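Local coordinates for putative uncharacterized protein (Dictyostelium purpureum, PDB 4R12), which probably serves as the nicastrin subunit of gamma-secretase, the intramembrane protease complex that cleaves membrane proteins such as Notch receptors and APP, at residues 407-410 against 411-414; 434-437 against 438-442; 282-285 against 286-290. All blocks are in the same frame, centred on the assembly; numbering follows the deposited sequence.

Overall arrangement
The three contacts are local ones along a single chain, and lie wholly or partly in the sequence range of the nicastrin large lobe, a family grouped with the zinc exopeptidases. In sequence order interaction 3 comes first, at the end of helix 276-287; interaction 1 follows in the loop after strand 397-401, and interaction 2 lies on helix 427-441, which that loop leads into. They do not touch. Between nearest atoms, interactions 1 and 2 are about 16 Å apart. Interactions 2 and 3 are about 17 Å apart between nearest atoms. Interactions 1 and 3 lie on opposite sides of the chain's centre, their nearest atoms about 18 Å apart. The side chains of Y411 and L286 are each about 9 Å from a bound glycan sugar.

Interaction 1 (407-410 against 411-414); sequences YSNP and YYGY
N409 turns its amide back to the backbone of Y411 and Y412. From CB the side chain is turned with CG anti to the backbone N (chi1 -167°), which brings the carboxamide up to the backbone of 411-412. N409 CG passes 3.8 Å from Y412 N. N409 OD1 accepts the backbone N-H of Y411 at 3.0 Å, the donor standing well above the carbonyl plane. N409 ND2 ends 3.7 Å from Y412 CA, beside the Y412 ring, with the amide and ring planes steeply inclined. This side-chain-to-backbone bond makes an Asx turn, which leads directly into a type II beta turn from Y411 to Y414 in the loop after strand 397-401. The same amide is gripped from outside: OD1 also takes N421 ND2, while ND2 is bonded to Q327 OE1 and D417 OD2. With an alanine here, Y411 N would probably lose its acceptor, and N421, Q327 and D417 would each lose this partner. Water 2 bridges N409 O (2.7 Å) and Y412 N (3.1 Å), accepting from the latter. Beyond the amide, Y407 CE2 comes over the rim of one face of the Y412 ring, 3.6 Å from Y412 CD2; the ring planes meet obliquely at 39°, and water 1 joins the two hydroxyls. P410 CG lies 3.7 Å from Y411 CD2, while Y411 OH reaches Y104 O in the small lobe.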
loop_
_atom_site.group_PDB
_atom_site.type_symbol
_atom_site.label_atom_id
_atom_site.label_comp_id
_atom_site.label_asym_id
_atom_site.label_seq_id
_atom_site.Cartn_x
_atom_site.Cartn_y
_atom_site.Cartn_z
ATOM N N TYR A 407 -9.660 -6.982 13.383
ATOM C CA TYR A 407 -8.624 -7.430 12.448
ATOM C C TYR A 407 -7.832 -8.619 12.983
ATOM O O TYR A 407 -7.464 -8.644 14.156
ATOM C CB TYR A 407 -7.633 -6.285 12.153
ATOM C CG TYR A 407 -8.083 -5.224 11.167
ATOM C CD1 TYR A 407 -9.240 -5.373 10.407
ATOM C CD2 TYR A 407 -7.319 -4.074 10.975
ATOM C CE1 TYR A 407 -9.628 -4.389 9.490
ATOM C CE2 TYR A 407 -7.694 -3.095 10.062
ATOM C CZ TYR A 407 -8.854 -3.253 9.331
ATOM O OH TYR A 407 -9.215 -2.275 8.423
ATOM N N SER A 408 -7.563 -9.601 12.131
ATOM C CA SER A 408 -6.634 -10.657 12.499
ATOM C C SER A 408 -5.176 -10.153 12.438
ATOM O O SER A 408 -4.327 -10.589 13.210
ATOM C CB SER A 408 -6.829 -11.875 11.583
ATOM O OG SER A 408 -8.149 -12.393 11.760
ATOM N N ASN A 409 -4.900 -9.252 11.506
ATOM C CA ASN A 409 -3.606 -8.556 11.428
ATOM C C ASN A 409 -3.235 -7.866 12.747
ATOM O O ASN A 409 -3.851 -6.871 13.120
ATOM C CB ASN A 409 -3.657 -7.520 10.297
ATOM C CG ASN A 409 -2.273 -6.974 9.916
ATOM O OD1 ASN A 409 -1.281 -7.221 10.604
ATOM N ND2 ASN A 409 -2.220 -6.200 8.832
ATOM N N PRO A 410 -2.214 -8.385 13.453
ATOM C CA PRO A 410 -1.809 -7.781 14.726
ATOM C C PRO A 410 -0.820 -6.618 14.557
ATOM O O PRO A 410 -0.451 -5.977 15.546
ATOM C CB PRO A 410 -1.158 -8.948 15.464
ATOM C CG PRO A 410 -0.565 -9.777 14.368
ATOM C CD PRO A 410 -1.477 -9.638 13.176
ATOM N N TYR A 411 -0.420 -6.345 13.323
ATOM C CA TYR A 411 0.547 -5.285 13.059
ATOM C C TYR A 411 0.083 -4.389 11.923
ATOM O O TYR A 411 0.864 -4.051 11.031
ATOM C CB TYR A 411 1.927 -5.896 12.733
ATOM C CG TYR A 411 2.521 -6.585 13.932
ATOM C CD1 TYR A 411 2.902 -5.858 15.047
ATOM C CD2 TYR A 411 2.676 -7.962 13.962
ATOM C CE1 TYR A 411 3.442 -6.488 16.168
ATOM C CE2 TYR A 411 3.209 -8.604 15.077
ATOM C CZ TYR A 411 3.585 -7.861 16.175
ATOM O OH TYR A 411 4.112 -8.494 17.283
ATOM N N TYR A 412 -1.186 -3.979 11.964
ATOM C CA TYR A 412 -1.724 -3.193 10.868
ATOM C C TYR A 412 -1.018 -1.838 10.721
ATOM O O TYR A 412 -0.931 -1.067 11.673
ATOM C CB TYR A 412 -3.236 -2.973 11.050
ATOM C CG TYR A 412 -3.841 -2.258 9.878
ATOM C CD1 TYR A 412 -3.880 -0.869 9.829
ATOM C CD2 TYR A 412 -4.351 -2.974 8.800
ATOM C CE1 TYR A 412 -4.421 -0.209 8.742
ATOM C CE2 TYR A 412 -4.895 -2.322 7.703
ATOM C CZ TYR A 412 -4.927 -0.942 7.684
ATOM O OH TYR A 412 -5.456 -0.279 6.600
ATOM N N GLY A 413 -0.531 -1.544 9.517
ATOM C CA GLY A 413 0.102 -0.264 9.247
ATOM C C GLY A 413 1.451 -0.120 9.931
ATOM O O GLY A 413 1.828 0.962 10.402
ATOM N N TYR A 414 2.201 -1.209 9.965
ATOM C CA TYR A 414 3.425 -1.247 10.756
ATOM C C TYR A 414 4.465 -2.181 10.124
ATOM O O TYR A 414 4.098 -3.164 9.483
ATOM C CB TYR A 414 3.094 -1.681 12.192
ATOM C CG TYR A 414 4.290 -1.732 13.109
ATOM C CD1 TYR A 414 5.003 -0.573 13.423
ATOM C CD2 TYR A 414 4.698 -2.933 13.676
ATOM C CE1 TYR A 414 6.124 -0.621 14.260
ATOM C CE2 TYR A 414 5.801 -2.993 14.519
ATOM C CZ TYR A 414 6.512 -1.833 14.803
ATOM O OH TYR A 414 7.607 -1.910 15.634
HETATM O O HOH W 1 -7.916 -0.697 6.441
HETATM O O HOH W 2 -3.338 -4.406 14.106
#

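Interaction 2 (434-437 against 438-442); sequences LSTF and IDRIA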
loop_
_atom_site.group_PDB
_atom_site.type_symbol
_atom_site.label_atom_id
_atom_site.label_comp_id
_atom_site.label_asym_id
_atom_site.label_seq_id
_atom_site.Cartn_x
_atom_site.Cartn_y
_atom_site.Cartn_z
ATOM N N LEU A 434 -9.719 -19.004 -5.582
ATOM C CA LEU A 434 -10.164 -17.770 -6.226
ATOM C C LEU A 434 -10.131 -17.874 -7.757
ATOM O O LEU A 434 -11.013 -17.344 -8.430
ATOM C CB LEU A 434 -9.328 -16.570 -5.760
ATOM C CG LEU A 434 -9.577 -16.145 -4.301
ATOM C CD1 LEU A 434 -8.593 -15.049 -3.883
ATOM C CD2 LEU A 434 -11.041 -15.680 -4.058
ATOM N N SER A 435 -9.121 -18.551 -8.298
ATOM C CA SER A 435 -9.029 -18.741 -9.750
ATOM C C SER A 435 -10.226 -19.530 -10.279
ATOM O O SER A 435 -10.849 -19.150 -11.260
ATOM C CB SER A 435 -7.742 -19.472 -10.128
ATOM O OG SER A 435 -6.601 -18.766 -9.671
ATOM N N THR A 436 -10.540 -20.624 -9.598
ATOM C CA THR A 436 -11.646 -21.495 -9.988
ATOM C C THR A 436 -12.986 -20.760 -9.835
ATOM O O THR A 436 -13.878 -20.867 -10.687
ATOM C CB THR A 436 -11.628 -22.778 -9.145
ATOM O OG1 THR A 436 -10.383 -23.463 -9.361
ATOM C CG2 THR A 436 -12.798 -23.711 -9.528
ATOM N N PHE A 437 -13.103 -19.995 -8.756
ATOM C CA PHE A 437 -14.308 -19.223 -8.476
ATOM C C PHE A 437 -14.563 -18.195 -9.575
ATOM O O PHE A 437 -15.667 -18.108 -10.106
ATOM C CB PHE A 437 -14.179 -18.551 -7.100
ATOM C CG PHE A 437 -15.160 -17.430 -6.855
ATOM C CD1 PHE A 437 -16.520 -17.689 -6.732
ATOM C CD2 PHE A 437 -14.714 -16.130 -6.693
ATOM C CE1 PHE A 437 -17.424 -16.656 -6.491
ATOM C CE2 PHE A 437 -15.613 -15.084 -6.449
ATOM C CZ PHE A 437 -16.970 -15.353 -6.347
ATOM N N ILE A 438 -13.538 -17.410 -9.904
ATOM C CA ILE A 438 -13.660 -16.407 -10.953
ATOM C C ILE A 438 -14.018 -17.046 -12.290
ATOM O O ILE A 438 -14.896 -16.550 -13.006
ATOM C CB ILE A 438 -12.362 -15.579 -11.074
ATOM C CG1 ILE A 438 -12.249 -14.650 -9.864
ATOM C CG2 ILE A 438 -12.330 -14.781 -12.392
ATOM C CD1 ILE A 438 -10.859 -14.111 -9.625
ATOM N N ASP A 439 -13.365 -18.155 -12.613
ATOM C CA ASP A 439 -13.678 -18.893 -13.833
ATOM C C ASP A 439 -15.145 -19.334 -13.853
ATOM O O ASP A 439 -15.830 -19.181 -14.864
ATOM C CB ASP A 439 -12.748 -20.104 -13.983
ATOM C CG ASP A 439 -13.049 -20.926 -15.240
ATOM O OD1 ASP A 439 -12.616 -20.521 -16.343
ATOM O OD2 ASP A 439 -13.722 -21.973 -15.121
ATOM N N ARG A 440 -15.643 -19.836 -12.730
ATOM C CA ARG A 440 -17.034 -20.284 -12.679
ATOM C C ARG A 440 -18.016 -19.126 -12.846
ATOM O O ARG A 440 -18.949 -19.223 -13.653
ATOM C CB ARG A 440 -17.308 -21.040 -11.378
ATOM C CG ARG A 440 -16.651 -22.416 -11.346
ATOM C CD ARG A 440 -17.234 -23.294 -10.240
ATOM N NE ARG A 440 -18.683 -23.447 -10.380
ATOM C CZ ARG A 440 -19.499 -23.880 -9.418
ATOM N NH1 ARG A 440 -19.024 -24.211 -8.220
ATOM N NH2 ARG A 440 -20.801 -23.975 -9.656
ATOM N N ILE A 441 -17.828 -18.023 -12.121
ATOM C CA ILE A 441 -18.817 -16.953 -12.247
ATOM C C ILE A 441 -18.646 -16.181 -13.553
ATOM O O ILE A 441 -19.538 -15.430 -13.945
ATOM C CB ILE A 441 -18.788 -15.946 -11.067
ATOM C CG1 ILE A 441 -17.472 -15.181 -11.023
ATOM C CG2 ILE A 441 -19.093 -16.640 -9.738
ATOM C CD1 ILE A 441 -17.502 -14.042 -10.037
ATOM N N ALA A 442 -17.515 -16.359 -14.232
ATOM C CA ALA A 442 -17.352 -15.758 -15.557
ATOM C C ALA A 442 -18.008 -16.639 -16.623
ATOM O O ALA A 442 -18.056 -16.272 -17.801
ATOM C CB ALA A 442 -15.867 -15.533 -15.889
#
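F437 and I441 lie one turn apart on helix 427-441, and their side chains lean aslant across each other. CG of F437 is anti to the backbone N (chi1 164°), which tips the ring along the helix toward I441; there F437 CE1 meets I441 CG2 at 3.7 Å and F437 CZ meets I441 CD1 at 4.0 Å. With CG1 in the crowded position between backbone N and carbonyl carbon (chi1 65°), both CG2 and CD1 of I441 are brought to the ring. In the backbone, F437 O accepts I441 N at 3.0 Å, nearly along the C=O axis. This is i to i+4 packing along one side of the helix, and the same spacing recurs in the backbone: I438 N bonds to L434 O, D439 N to S435 O, and R440 N to T436 O. The pair packs against helix 352-362, where F437 meets V354 and L358 and I441 meets I357. I438 points a different way, I438 CG1 lying 3.3 Å from L434 O, and with L434 it faces helix 234-252. R440 starts alongside T436, with R440 CG 3.2 Å from T436 O, then bends at chi3 and sends NH1 out to Q360 OE1. D439 leaves the helix on another side, and its OD1 is held by both W259 NE1 and N446 ND2.

Interaction 3 (282-285 against 286-290); sequences INDL and LNFQC
N283 and N287 join the last turn of helix 276-287 through both backbone and side chains. Among the backbone bonds, L286 N donates to I282 O at 3.1 Å, with a weak second branch to N283 O, and N287 N donates to N283 O. F288 N still donates to D284 O at 3.1 Å, although F288 is the first residue to leave helical backbone angles. The one side-chain hydrogen bond across the contact repeats the i to i+4 step: N287 ND2 reaches N283 OD1 at 2.8 Å. The two amides are turned 67° against each other. The acceptor lies in the amide plane of N287, whereas the donor stands well above the carbonyl plane of N283. Apolar contact is limited to I282 and L286, which run side by side, I282 CG2 meeting L286 CD1 at 3.8 Å. Polar and aromatic groups meet loosely where D284 OD1 lies 4.1 Å from F288 CD1, oblique to the ring. CG of F288 sits anti to the backbone N (chi1 -178°), swinging the ring off the helix end. Around this terminus, I282 packs on helix 385-389, and the F288 ring meets F310 of helix 309-313 edge-to-face. D284 OD2 takes a salt bridge from R305 NE and a hydrogen bond with H546 NE2 of strand 542-548, and the chain leaving the helix is tied down by the C290-C300 disulfide.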
loop_
_atom_site.group_PDB
_atom_site.type_symbol
_atom_site.label_atom_id
_atom_site.label_comp_id
_atom_site.label_asym_id
_atom_site.label_seq_id
_atom_site.Cartn_x
_atom_site.Cartn_y
_atom_site.Cartn_z
ATOM N N ILE A 282 -13.900 5.758 -10.429
ATOM C CA ILE A 282 -15.370 5.807 -10.481
ATOM C C ILE A 282 -15.869 7.169 -10.971
ATOM O O ILE A 282 -16.763 7.249 -11.819
ATOM C CB ILE A 282 -15.994 5.505 -9.108
ATOM C CG1 ILE A 282 -15.813 4.027 -8.771
ATOM C CG2 ILE A 282 -17.495 5.889 -9.075
ATOM C CD1 ILE A 282 -15.981 3.718 -7.297
ATOM N N ASN A 283 -15.278 8.237 -10.442
ATOM C CA ASN A 283 -15.636 9.578 -10.887
ATOM C C ASN A 283 -15.458 9.733 -12.396
ATOM O O ASN A 283 -16.313 10.309 -13.073
ATOM C CB ASN A 283 -14.812 10.634 -10.151
ATOM C CG ASN A 283 -15.319 12.038 -10.410
ATOM O OD1 ASN A 283 -16.471 12.342 -10.127
ATOM N ND2 ASN A 283 -14.459 12.901 -10.946
ATOM N N ASP A 284 -14.364 9.197 -12.926
ATOM C CA ASP A 284 -14.114 9.289 -14.360
ATOM C C ASP A 284 -15.094 8.435 -15.165
ATOM O O ASP A 284 -15.570 8.853 -16.223
ATOM C CB ASP A 284 -12.668 8.896 -14.683
ATOM C CG ASP A 284 -11.697 10.065 -14.515
ATOM O OD1 ASP A 284 -12.162 11.175 -14.173
ATOM O OD2 ASP A 284 -10.483 9.884 -14.742
ATOM N N LEU A 285 -15.406 7.247 -14.663
ATOM C CA LEU A 285 -16.391 6.399 -15.326
ATOM C C LEU A 285 -17.746 7.095 -15.494
ATOM O O LEU A 285 -18.416 6.925 -16.505
ATOM C CB LEU A 285 -16.594 5.098 -14.549
ATOM C CG LEU A 285 -15.416 4.134 -14.523
ATOM C CD1 LEU A 285 -15.836 2.845 -13.840
ATOM C CD2 LEU A 285 -14.919 3.876 -15.947
ATOM N N LEU A 286 -18.142 7.864 -14.487
ATOM C CA LEU A 286 -19.477 8.447 -14.461
ATOM C C LEU A 286 -19.522 9.852 -15.043
ATOM O O LEU A 286 -20.554 10.277 -15.546
ATOM C CB LEU A 286 -20.011 8.473 -13.033
ATOM C CG LEU A 286 -20.229 7.125 -12.336
ATOM C CD1 LEU A 286 -20.520 7.350 -10.858
ATOM C CD2 LEU A 286 -21.352 6.339 -12.997
ATOM N N ASN A 287 -18.404 10.571 -14.984
ATOM C CA ASN A 287 -18.425 12.007 -15.250
ATOM C C ASN A 287 -17.440 12.543 -16.280
ATOM O O ASN A 287 -17.563 13.689 -16.699
ATOM C CB ASN A 287 -18.196 12.761 -13.940
ATOM C CG ASN A 287 -19.255 12.456 -12.916
ATOM O OD1 ASN A 287 -20.438 12.358 -13.246
ATOM N ND2 ASN A 287 -18.841 12.281 -11.666
ATOM N N PHE A 288 -16.459 11.748 -16.688
ATOM C CA PHE A 288 -15.397 12.315 -17.511
ATOM C C PHE A 288 -15.888 12.753 -18.884
ATOM O O PHE A 288 -16.591 12.020 -19.577
ATOM C CB PHE A 288 -14.236 11.334 -17.678
ATOM C CG PHE A 288 -13.095 11.895 -18.476
ATOM C CD1 PHE A 288 -12.240 12.826 -17.920
ATOM C CD2 PHE A 288 -12.885 11.498 -19.788
ATOM C CE1 PHE A 288 -11.189 13.350 -18.653
ATOM C CE2 PHE A 288 -11.834 12.014 -20.527
ATOM C CZ PHE A 288 -10.986 12.942 -19.960
ATOM N N GLN A 289 -15.504 13.964 -19.264
ATOM C CA GLN A 289 -15.693 14.439 -20.625
ATOM C C GLN A 289 -14.408 15.108 -21.108
ATOM O O GLN A 289 -13.881 16.005 -20.450
ATOM C CB GLN A 289 -16.876 15.407 -20.699
ATOM C CG GLN A 289 -17.803 15.129 -21.867
ATOM C CD GLN A 289 -19.187 15.707 -21.656
ATOM O OE1 GLN A 289 -20.094 15.018 -21.190
ATOM N NE2 GLN A 289 -19.357 16.981 -21.996
ATOM N N CYS A 290 -13.884 14.650 -22.240
ATOM C CA CYS A 290 -12.671 15.243 -22.790
ATOM C C CYS A 290 -13.008 16.400 -23.728
ATOM O O CYS A 290 -13.778 16.233 -24.672
ATOM C CB CYS A 290 -11.841 14.199 -23.531
ATOM S SG CYS A 290 -10.296 14.848 -24.221
#